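Local coordinates for penicillin-binding protein 1A (Mycobacterium tuberculosis, PDB 5CXW), which builds cross-linked peptidoglycan for the mycobacterial cell wall, polymerising glycan strands with one domain and cross-linking their peptides with the penicillin-sensitive transpeptidase domain described here, at residues 97-107 / 147-158; 301-309 / 337-345. All coordinates share one frame; numbering follows the deposited sequence.

Both contacts belong to the transpeptidase domain and face the same bound penicillin V adduct from different parts of the fold. Contact 1 closes first along the chain, joining helix 100-109 to helices 143-149 and 152-161. Contact 2 follows in series, setting strand 303-312 of the five-stranded antiparallel sheet against the loop that leads into helix 343-356. Their centres lie about 17 Å apart, and the two meet by packing where S98 approaches the ring of W307. Strand 289-296, next to 303-312 at an outer edge of the sheet, contributes T292 and T294 to the adduct. The antibiotic thus sits in a cleft between the helical active-site core and the sheet.

Contact 1 (97-107 / 147-158). With 35P ((2R,4S)-5,5-dimethyl-2-{(1R)-2-oxo-1-[(phenoxyacetyl)amino]ethyl}-1,3-thiazolidine-4-carboxylic acid), chain C.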
loop_
_atom_site.group_PDB
_atom_site.type_symbol
_atom_site.label_atom_id
_atom_site.label_comp_id
_atom_site.label_asym_id
_atom_site.label_seq_id
_atom_site.Cartn_x
_atom_site.Cartn_y
_atom_site.Cartn_z
ATOM N N SER A 97 -2.466 9.272 4.340
ATOM C CA SER A 97 -1.087 9.679 4.102
ATOM C C SER A 97 -0.232 8.608 3.462
ATOM O O SER A 97 0.890 8.924 3.044
ATOM C CB SER A 97 -0.428 10.086 5.387
ATOM O OG SER A 97 -1.060 11.261 5.934
ATOM N N SER A 98 -0.720 7.376 3.335
ATOM C CA SER A 98 0.068 6.360 2.653
ATOM C C SER A 98 0.211 6.706 1.173
ATOM O O SER A 98 1.107 6.185 0.489
ATOM C CB SER A 98 -0.487 4.961 2.870
ATOM O OG SER A 98 -1.776 4.775 2.329
ATOM N N PHE A 99 -0.655 7.605 0.676
ATOM C CA PHE A 99 -0.607 7.986 -0.717
ATOM C C PHE A 99 0.481 9.051 -0.978
ATOM O O PHE A 99 0.842 9.294 -2.170
ATOM C CB PHE A 99 -1.956 8.529 -1.177
ATOM C CG PHE A 99 -2.330 8.046 -2.552
ATOM C CD1 PHE A 99 -2.677 6.733 -2.727
ATOM C CD2 PHE A 99 -2.303 8.874 -3.651
ATOM C CE1 PHE A 99 -2.976 6.238 -3.953
ATOM C CE2 PHE A 99 -2.649 8.370 -4.902
ATOM C CZ PHE A 99 -2.966 7.062 -5.048
ATOM N N LYS A 100 1.058 9.652 0.086
ATOM C CA LYS A 100 2.046 10.691 -0.105
ATOM C C LYS A 100 3.270 10.226 -0.899
ATOM O O LYS A 100 3.965 11.051 -1.522
ATOM C CB LYS A 100 2.556 11.266 1.247
ATOM C CG LYS A 100 1.519 12.094 1.966
ATOM C CD LYS A 100 1.964 12.573 3.326
ATOM C CE LYS A 100 0.818 13.314 3.951
ATOM N NZ LYS A 100 1.128 13.628 5.302
ATOM N N VAL A 101 3.597 8.943 -0.785
ATOM C CA VAL A 101 4.781 8.393 -1.456
ATOM C C VAL A 101 4.682 8.623 -2.937
ATOM O O VAL A 101 5.698 8.775 -3.607
ATOM C CB VAL A 101 5.074 6.897 -1.132
ATOM C CG1 VAL A 101 5.170 6.694 0.343
ATOM C CG2 VAL A 101 4.069 5.970 -1.802
ATOM N N PHE A 102 3.458 8.687 -3.486
ATOM C CA PHE A 102 3.337 8.906 -4.941
ATOM C C PHE A 102 3.595 10.344 -5.326
ATOM O O PHE A 102 4.073 10.599 -6.441
ATOM C CB PHE A 102 1.972 8.380 -5.457
ATOM C CG PHE A 102 1.782 6.959 -5.097
ATOM C CD1 PHE A 102 2.709 6.004 -5.518
ATOM C CD2 PHE A 102 0.755 6.547 -4.290
ATOM C CE1 PHE A 102 2.594 4.674 -5.136
ATOM C CE2 PHE A 102 0.639 5.203 -3.913
ATOM C CZ PHE A 102 1.571 4.267 -4.324
ATOM N N ALA A 103 3.285 11.283 -4.432
ATOM C CA ALA A 103 3.726 12.659 -4.638
ATOM C C ALA A 103 5.238 12.749 -4.623
ATOM O O ALA A 103 5.865 13.503 -5.365
ATOM C CB ALA A 103 3.128 13.619 -3.649
ATOM N N LEU A 104 5.872 11.981 -3.762
ATOM C CA LEU A 104 7.339 11.982 -3.727
ATOM C C LEU A 104 7.957 11.366 -4.968
ATOM O O LEU A 104 8.920 11.907 -5.553
ATOM C CB LEU A 104 7.801 11.278 -2.468
ATOM C CG LEU A 104 9.302 11.300 -2.208
ATOM C CD1 LEU A 104 9.933 12.666 -2.194
ATOM C CD2 LEU A 104 9.625 10.581 -0.918
ATOM N N VAL A 105 7.348 10.274 -5.447
ATOM C CA VAL A 105 7.742 9.742 -6.734
ATOM C C VAL A 105 7.683 10.814 -7.802
ATOM O O VAL A 105 8.643 11.017 -8.573
ATOM C CB VAL A 105 6.892 8.523 -7.197
ATOM C CG1 VAL A 105 7.239 8.123 -8.594
ATOM C CG2 VAL A 105 7.115 7.312 -6.278
ATOM N N ALA A 106 6.537 11.469 -7.894
ATOM C CA ALA A 106 6.329 12.480 -8.923
ATOM C C ALA A 106 7.377 13.606 -8.854
ATOM O O ALA A 106 7.875 14.066 -9.891
ATOM C CB ALA A 106 4.960 13.111 -8.791
ATOM N N ALA A 107 7.664 14.037 -7.632
ATOM C CA ALA A 107 8.614 15.088 -7.411
ATOM C C ALA A 107 9.999 14.680 -7.904
ATOM O O ALA A 107 10.710 15.418 -8.629
ATOM C CB ALA A 107 8.663 15.444 -5.945
ATOM N N LEU A 147 8.008 13.558 4.997
ATOM C CA LEU A 147 7.337 12.278 4.757
ATOM C C LEU A 147 7.294 11.483 6.081
ATOM O O LEU A 147 6.254 10.915 6.463
ATOM C CB LEU A 147 8.029 11.439 3.692
ATOM C CG LEU A 147 7.297 10.140 3.305
ATOM C CD1 LEU A 147 6.001 10.398 2.479
ATOM C CD2 LEU A 147 8.248 9.268 2.528
ATOM N N LYS A 148 8.445 11.426 6.736
ATOM C CA LYS A 148 8.551 10.707 8.035
ATOM C C LYS A 148 7.551 11.293 9.031
ATOM O O LYS A 148 6.820 10.560 9.698
ATOM C CB LYS A 148 9.990 10.756 8.536
ATOM C CG LYS A 148 10.188 10.078 9.885
ATOM C CD LYS A 148 11.640 10.144 10.351
ATOM C CE LYS A 148 12.154 11.527 10.657
ATOM N NZ LYS A 148 13.662 11.482 10.832
ATOM N N MET A 149 7.524 12.619 9.162
ATOM C CA MET A 149 6.619 13.256 10.133
ATOM C C MET A 149 5.175 13.301 9.647
ATOM O O MET A 149 4.253 13.636 10.410
ATOM C CB MET A 149 7.101 14.679 10.438
ATOM C CG MET A 149 8.399 14.698 11.190
ATOM S SD MET A 149 8.979 16.419 11.391
ATOM C CE MET A 149 7.718 16.983 12.507
ATOM N N SER A 150 5.001 12.966 8.383
ATOM C CA SER A 150 3.727 12.931 7.678
ATOM C C SER A 150 2.998 14.267 7.739
ATOM O O SER A 150 1.890 14.381 8.245
ATOM C CB SER A 150 2.868 11.761 8.123
ATOM O OG SER A 150 2.008 11.436 7.026
ATOM N N LEU A 151 3.708 15.278 7.253
ATOM C CA LEU A 151 3.141 16.618 7.269
ATOM C C LEU A 151 2.239 16.865 6.075
ATOM O O LEU A 151 2.722 16.946 4.955
ATOM C CB LEU A 151 4.248 17.653 7.377
ATOM C CG LEU A 151 5.184 17.430 8.583
ATOM C CD1 LEU A 151 6.302 18.468 8.504
ATOM C CD2 LEU A 151 4.449 17.489 9.871
ATOM N N ASN A 152 0.947 17.018 6.315
ATOM C CA ASN A 152 -0.041 17.301 5.254
ATOM C C ASN A 152 0.283 18.609 4.532
ATOM O O ASN A 152 0.143 18.714 3.306
ATOM C CB ASN A 152 -1.431 17.413 5.811
ATOM C CG ASN A 152 -2.048 16.097 6.155
ATOM O OD1 ASN A 152 -1.407 15.033 6.204
ATOM N ND2 ASN A 152 -3.384 16.167 6.446
ATOM N N THR A 153 0.661 19.624 5.301
ATOM C CA THR A 153 0.840 20.966 4.731
ATOM C C THR A 153 2.022 20.911 3.735
ATOM O O THR A 153 1.930 21.398 2.581
ATOM C CB THR A 153 1.119 21.964 5.842
ATOM O OG1 THR A 153 2.237 21.504 6.582
ATOM C CG2 THR A 153 -0.094 22.162 6.745
ATOM N N SER A 154 3.124 20.293 4.147
ATOM C CA SER A 154 4.316 20.239 3.307
ATOM C C SER A 154 4.047 19.467 2.019
ATOM O O SER A 154 4.482 19.858 0.930
ATOM C CB SER A 154 5.404 19.491 4.086
ATOM O OG SER A 154 5.695 20.116 5.339
ATOM N N TYR A 155 3.311 18.362 2.140
ATOM C CA TYR A 155 3.010 17.498 0.973
ATOM C C TYR A 155 2.017 18.206 0.028
ATOM O O TYR A 155 2.056 17.987 -1.172
ATOM C CB TYR A 155 2.632 16.038 1.390
ATOM C CG TYR A 155 3.931 15.270 1.330
ATOM C CD1 TYR A 155 4.916 15.412 2.313
ATOM C CD2 TYR A 155 4.244 14.517 0.238
ATOM C CE1 TYR A 155 6.177 14.813 2.179
ATOM C CE2 TYR A 155 5.474 13.916 0.054
ATOM C CZ TYR A 155 6.453 14.057 1.023
ATOM O OH TYR A 155 7.693 13.528 0.827
ATOM N N TYR A 156 1.079 18.985 0.571
ATOM C CA TYR A 156 0.214 19.841 -0.278
ATOM C C TYR A 156 1.059 20.831 -1.063
ATOM O O TYR A 156 0.900 20.958 -2.290
ATOM C CB TYR A 156 -0.815 20.583 0.556
ATOM C CG TYR A 156 -2.236 20.331 0.171
ATOM C CD1 TYR A 156 -2.896 19.245 0.653
ATOM C CD2 TYR A 156 -2.935 21.201 -0.654
ATOM C CE1 TYR A 156 -4.206 18.973 0.313
ATOM C CE2 TYR A 156 -4.267 20.988 -0.950
ATOM C CZ TYR A 156 -4.886 19.852 -0.490
ATOM O OH TYR A 156 -6.240 19.639 -0.747
ATOM N N ARG A 157 1.992 21.527 -0.411
ATOM C CA ARG A 157 2.860 22.444 -1.108
ATOM C C ARG A 157 3.742 21.712 -2.131
ATOM O O ARG A 157 4.047 22.276 -3.208
ATOM C CB ARG A 157 3.751 23.263 -0.154
ATOM C CG ARG A 157 3.026 24.246 0.721
ATOM C CD ARG A 157 4.016 25.175 1.398
ATOM N NE ARG A 157 3.321 26.277 2.109
ATOM C CZ ARG A 157 2.818 26.182 3.358
ATOM N NH1 ARG A 157 3.019 25.137 4.108
ATOM N NH2 ARG A 157 2.138 27.219 3.873
ATOM N N LEU A 158 4.228 20.527 -1.790
ATOM C CA LEU A 158 5.039 19.803 -2.732
ATOM C C LEU A 158 4.217 19.453 -3.997
ATOM O O LEU A 158 4.699 19.654 -5.137
ATOM C CB LEU A 158 5.580 18.544 -2.137
ATOM C CG LEU A 158 6.444 17.703 -3.059
ATOM C CD1 LEU A 158 7.684 18.413 -3.592
ATOM C CD2 LEU A 158 6.825 16.411 -2.339
HETATM C C24 35P C . -7.846 15.229 10.767
HETATM C C23 35P C . -8.949 15.297 11.614
HETATM C C22 35P C . -9.400 14.164 12.254
HETATM C C21 35P C . -8.765 12.943 12.080
HETATM C C20 35P C . -7.668 12.851 11.251
HETATM C C19 35P C . -7.194 14.012 10.593
HETATM O O1 35P C . -6.097 14.001 9.766
HETATM C C2 35P C . -5.254 12.854 9.761
HETATM C C3 35P C . -3.985 13.188 9.027
HETATM O O18 35P C . -3.591 14.345 8.981
HETATM N N4 35P C . -3.372 12.142 8.494
HETATM C C5 35P C . -2.099 12.276 7.804
HETATM C C6 35P C . -1.987 11.145 6.866
HETATM O O17 35P C . -2.629 10.077 6.945
HETATM C C8 35P C . -0.826 12.249 8.759
HETATM N N7 35P C . -0.435 10.872 8.660
HETATM S S11 35P C . -1.021 12.541 10.433
HETATM C C10 35P C . -0.717 10.941 11.017
HETATM C C12 35P C . -1.739 10.554 12.087
HETATM C C15 35P C . 0.646 10.767 11.631
HETATM C C9 35P C . -0.905 10.073 9.768
HETATM C C13 35P C . -0.271 8.719 9.700
HETATM O O14 35P C . 0.843 8.647 9.096
HETATM O O16 35P C . -0.907 7.764 10.196
#
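K100 reaches across to S150, N152 and Y155 and buries more surface here than any other residue. Its extended chain, with CG anti to the carbonyl carbon (chi1 -70°), runs obliquely past Y155, whose CD2 lies 3.8 Å from K100 CB, while L147 CD1 packs against the same CB. At the far end NZ donates to S150 OG at 2.9 Å and to N152 OD1 at 3.0 Å, the latter in the carbonyl plane on a lone pair; a weak third bond goes to S97 OG. These bonds fix NZ beside S97 OG.

Y155 projects from helix 152-158 toward helix 100-107, the axes of the two segments crossing at 37°. A103 CB lies near the plane of its ring at the edge, and both methyls of L104 touch its OH, which bonds to I143 O. L147 CD2 in turn meets L104 CD2 at 3.9 Å, and farther along L158 packs on A107.

The penicillin has acylated S97, whose OG is covalently joined to adduct C6. S97 N donates to adduct O17 at 2.7 Å, and S150 OG accepts from adduct N7 while also bonding K291. S150, with positive phi, ends its helix in a Schellman motif. The SxxK spacing of S97 and K100 at a helix start, with S150 and N152 as SxN, is as in penicillin-binding transpeptidases, consistent with S97 being the catalytic nucleophile.

Contact 2 (301-309 / 337-345); sequences TANKDAWMV and AIYGSGLPS. With 35P ((2R,4S)-5,5-dimethyl-2-{(1R)-2-oxo-1-[(phenoxyacetyl)amino]ethyl}-1,3-thiazolidine-4-carboxylic acid), chain C; PEG (di(hydroxyethyl)ether), chain D.
The 337-345 backbone runs along strand 303-309, coming nearest at A306 and G340, whose CA atoms are 4.5 Å apart, before a type I turn from Y339 to G342 leads into helix 343-345. N303 carries the polar part of the contact. Its ND2 donates to I338 O at 2.9 Å, approaching from above the carbonyl plane rather than along a lone pair. The same ND2 sits over one face of the Y339 ring, offset toward the rim and 3.4 Å from CE1, with amide and ring planes 71° apart. N303 OD1 takes a hydrogen bond from a water that also donates to T301 O, so both ends of the amide are engaged.

Farther along, A306 CB presses tightly on P344 CG at 3.4 Å and also meets I338 CG2. G340, without a side chain, brings G340 CA to 3.2 Å from W307 O. M308, its CG anti to the backbone N (chi1 177°) and its chain bent beyond, wraps round S345 OG, with CE 3.4 Å away; that hydroxyl donates to G340 O at 2.7 Å.

N303 OD1 and A302 O lie against C21 of the adduct's phenyl ring, while Y339 CD1 meets the thiazolidine methyl C12 at 3.7 Å. The N303 amide thus joins strand and loop at the pocket end, and largely apolar packing joins them farther along, so the polar link and the antibiotic's surroundings share a residue.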
loop_
_atom_site.group_PDB
_atom_site.type_symbol
_atom_site.label_atom_id
_atom_site.label_comp_id
_atom_site.label_asym_id
_atom_site.label_seq_id
_atom_site.Cartn_x
_atom_site.Cartn_y
_atom_site.Cartn_z
ATOM N N THR A 301 -13.070 15.027 14.884
ATOM C CA THR A 301 -11.656 14.918 15.305
ATOM C C THR A 301 -11.138 13.460 15.307
ATOM O O THR A 301 -9.996 13.201 15.657
ATOM C CB THR A 301 -11.533 15.433 16.741
ATOM O OG1 THR A 301 -12.344 14.621 17.582
ATOM C CG2 THR A 301 -12.058 16.848 16.822
ATOM N N ALA A 302 -11.999 12.523 14.914
ATOM C CA ALA A 302 -11.734 11.098 15.006
ATOM C C ALA A 302 -11.332 10.477 13.642
ATOM O O ALA A 302 -11.390 11.151 12.599
ATOM C CB ALA A 302 -12.973 10.431 15.583
ATOM N N ASN A 303 -10.918 9.215 13.681
ATOM C CA ASN A 303 -10.271 8.520 12.558
ATOM C C ASN A 303 -11.260 7.571 11.899
ATOM O O ASN A 303 -12.181 7.131 12.564
ATOM C CB ASN A 303 -9.056 7.724 13.045
ATOM C CG ASN A 303 -7.998 8.639 13.656
ATOM O OD1 ASN A 303 -7.963 9.847 13.364
ATOM N ND2 ASN A 303 -7.135 8.066 14.482
ATOM N N LYS A 304 -11.021 7.214 10.650
ATOM C CA LYS A 304 -11.889 6.349 9.911
ATOM C C LYS A 304 -11.202 5.117 9.384
ATOM O O LYS A 304 -11.700 4.015 9.578
ATOM C CB LYS A 304 -12.572 7.092 8.763
ATOM C CG LYS A 304 -13.552 6.222 7.971
ATOM C CD LYS A 304 -14.456 7.042 7.065
ATOM C CE LYS A 304 -13.690 7.674 5.892
ATOM N NZ LYS A 304 -13.297 6.710 4.782
ATOM N N ASP A 305 -10.056 5.298 8.751
ATOM C CA ASP A 305 -9.266 4.217 8.177
ATOM C C ASP A 305 -7.839 4.373 8.669
ATOM O O ASP A 305 -7.333 5.485 8.818
ATOM C CB ASP A 305 -9.170 4.242 6.650
ATOM C CG ASP A 305 -10.493 4.426 5.957
ATOM O OD1 ASP A 305 -10.921 5.570 5.791
ATOM O OD2 ASP A 305 -11.099 3.382 5.576
ATOM N N ALA A 306 -7.187 3.263 8.918
ATOM C CA ALA A 306 -5.825 3.262 9.406
ATOM C C ALA A 306 -5.010 2.307 8.593
ATOM O O ALA A 306 -5.439 1.190 8.356
ATOM C CB ALA A 306 -5.818 2.917 10.868
ATOM N N TRP A 307 -3.837 2.731 8.137
ATOM C CA TRP A 307 -3.012 1.974 7.245
ATOM C C TRP A 307 -1.539 1.849 7.669
ATOM O O TRP A 307 -0.948 2.815 8.196
ATOM C CB TRP A 307 -2.938 2.674 5.887
ATOM C CG TRP A 307 -4.178 2.701 5.063
ATOM C CD1 TRP A 307 -5.276 3.526 5.226
ATOM C CD2 TRP A 307 -4.471 1.829 3.971
ATOM N NE1 TRP A 307 -6.227 3.220 4.240
ATOM C CE2 TRP A 307 -5.733 2.224 3.438
ATOM C CE3 TRP A 307 -3.758 0.791 3.335
ATOM C CZ2 TRP A 307 -6.291 1.616 2.345
ATOM C CZ3 TRP A 307 -4.320 0.171 2.206
ATOM C CH2 TRP A 307 -5.593 0.582 1.731
ATOM N N MET A 308 -0.915 0.731 7.331
ATOM C CA MET A 308 0.529 0.634 7.288
ATOM C C MET A 308 0.882 -0.146 6.048
ATOM O O MET A 308 0.396 -1.298 5.864
ATOM C CB MET A 308 1.112 -0.064 8.520
ATOM C CG MET A 308 2.634 -0.262 8.512
ATOM S SD MET A 308 3.518 1.293 8.217
ATOM C CE MET A 308 4.703 1.337 9.582
ATOM N N VAL A 309 1.721 0.454 5.189
ATOM C CA VAL A 309 2.216 -0.196 3.983
ATOM C C VAL A 309 3.729 -0.144 3.954
ATOM O O VAL A 309 4.322 0.877 4.165
ATOM C CB VAL A 309 1.617 0.454 2.719
ATOM C CG1 VAL A 309 1.897 -0.410 1.497
ATOM C CG2 VAL A 309 0.160 0.688 2.855
ATOM N N ALA A 337 -8.113 6.220 20.007
ATOM C CA ALA A 337 -8.211 6.352 18.570
ATOM C C ALA A 337 -7.206 5.361 17.934
ATOM O O ALA A 337 -6.056 5.205 18.465
ATOM C CB ALA A 337 -7.933 7.763 18.166
ATOM N N ILE A 338 -7.567 4.797 16.792
ATOM C CA ILE A 338 -6.655 3.906 16.017
ATOM C C ILE A 338 -6.030 4.702 14.906
ATOM O O ILE A 338 -6.750 5.235 14.029
ATOM C CB ILE A 338 -7.375 2.677 15.492
ATOM C CG1 ILE A 338 -7.820 1.830 16.710
ATOM C CG2 ILE A 338 -6.459 1.805 14.631
ATOM C CD1 ILE A 338 -8.673 0.618 16.359
ATOM N N TYR A 339 -4.691 4.808 14.940
ATOM C CA TYR A 339 -3.912 5.412 13.839
ATOM C C TYR A 339 -3.134 4.371 13.071
ATOM O O TYR A 339 -2.980 3.246 13.519
ATOM C CB TYR A 339 -2.880 6.380 14.469
ATOM C CG TYR A 339 -3.454 7.562 15.209
ATOM C CD1 TYR A 339 -3.740 8.725 14.567
ATOM C CD2 TYR A 339 -3.758 7.465 16.563
ATOM C CE1 TYR A 339 -4.307 9.792 15.256
ATOM C CE2 TYR A 339 -4.305 8.524 17.248
ATOM C CZ TYR A 339 -4.553 9.667 16.573
ATOM O OH TYR A 339 -5.121 10.722 17.246
ATOM N N GLY A 340 -2.578 4.734 11.929
ATOM C CA GLY A 340 -1.710 3.826 11.150
ATOM C C GLY A 340 -0.602 3.179 11.961
ATOM O O GLY A 340 -0.312 2.002 11.786
ATOM N N SER A 341 -0.045 3.950 12.894
ATOM C CA SER A 341 1.016 3.467 13.808
ATOM C C SER A 341 0.553 2.536 14.909
ATOM O O SER A 341 1.402 2.047 15.676
ATOM C CB SER A 341 1.746 4.662 14.415
ATOM O OG SER A 341 0.808 5.393 15.211
ATOM N N GLY A 342 -0.751 2.310 15.001
ATOM C CA GLY A 342 -1.329 1.410 15.960
ATOM C C GLY A 342 -1.576 0.039 15.382
ATOM O O GLY A 342 -0.668 -0.592 14.815
ATOM N N LEU A 343 -2.807 -0.443 15.485
ATOM C CA LEU A 343 -3.111 -1.823 15.001
ATOM C C LEU A 343 -2.636 -2.176 13.595
ATOM O O LEU A 343 -2.148 -3.266 13.418
ATOM C CB LEU A 343 -4.594 -2.207 15.132
ATOM C CG LEU A 343 -5.252 -2.077 16.486
ATOM C CD1 LEU A 343 -6.694 -2.561 16.406
ATOM C CD2 LEU A 343 -4.459 -2.811 17.571
ATOM N N PRO A 344 -2.729 -1.237 12.600
ATOM C CA PRO A 344 -2.260 -1.666 11.269
ATOM C C PRO A 344 -0.748 -1.944 11.238
ATOM O O PRO A 344 -0.319 -2.915 10.616
ATOM C CB PRO A 344 -2.599 -0.475 10.363
ATOM C CG PRO A 344 -3.690 0.261 11.102
ATOM C CD PRO A 344 -3.342 0.076 12.563
ATOM N N SER A 345 0.032 -1.169 11.985
ATOM C CA SER A 345 1.481 -1.396 12.099
ATOM C C SER A 345 1.791 -2.640 12.907
ATOM O O SER A 345 2.708 -3.381 12.571
ATOM C CB SER A 345 2.171 -0.152 12.659
ATOM O OG SER A 345 2.146 0.914 11.764
HETATM C C24 35P C . -7.846 15.229 10.767
HETATM C C23 35P C . -8.949 15.297 11.614
HETATM C C22 35P C . -9.400 14.164 12.254
HETATM C C21 35P C . -8.765 12.943 12.080
HETATM C C20 35P C . -7.668 12.851 11.251
HETATM C C19 35P C . -7.194 14.012 10.593
HETATM O O1 35P C . -6.097 14.001 9.766
HETATM C C2 35P C . -5.254 12.854 9.761
HETATM C C3 35P C . -3.985 13.188 9.027
HETATM O O18 35P C . -3.591 14.345 8.981
HETATM N N4 35P C . -3.372 12.142 8.494
HETATM C C5 35P C . -2.099 12.276 7.804
HETATM C C6 35P C . -1.987 11.145 6.866
HETATM O O17 35P C . -2.629 10.077 6.945
HETATM C C8 35P C . -0.826 12.249 8.759
HETATM N N7 35P C . -0.435 10.872 8.660
HETATM S S11 35P C . -1.021 12.541 10.433
HETATM C C10 35P C . -0.717 10.941 11.017
HETATM C C12 35P C . -1.739 10.554 12.087
HETATM C C15 35P C . 0.646 10.767 11.631
HETATM C C9 35P C . -0.905 10.073 9.768
HETATM C C13 35P C . -0.271 8.719 9.700
HETATM O O14 35P C . 0.843 8.647 9.096
HETATM O O16 35P C . -0.907 7.764 10.196
HETATM O O2 PEG D . -15.032 7.768 2.581
HETATM C C3 PEG D . -15.755 7.158 1.521
HETATM C C4 PEG D . -14.770 6.420 0.658
HETATM O O4 PEG D . -14.536 7.213 -0.489
HETATM O O HOH W 1 -7.719 11.587 15.448
#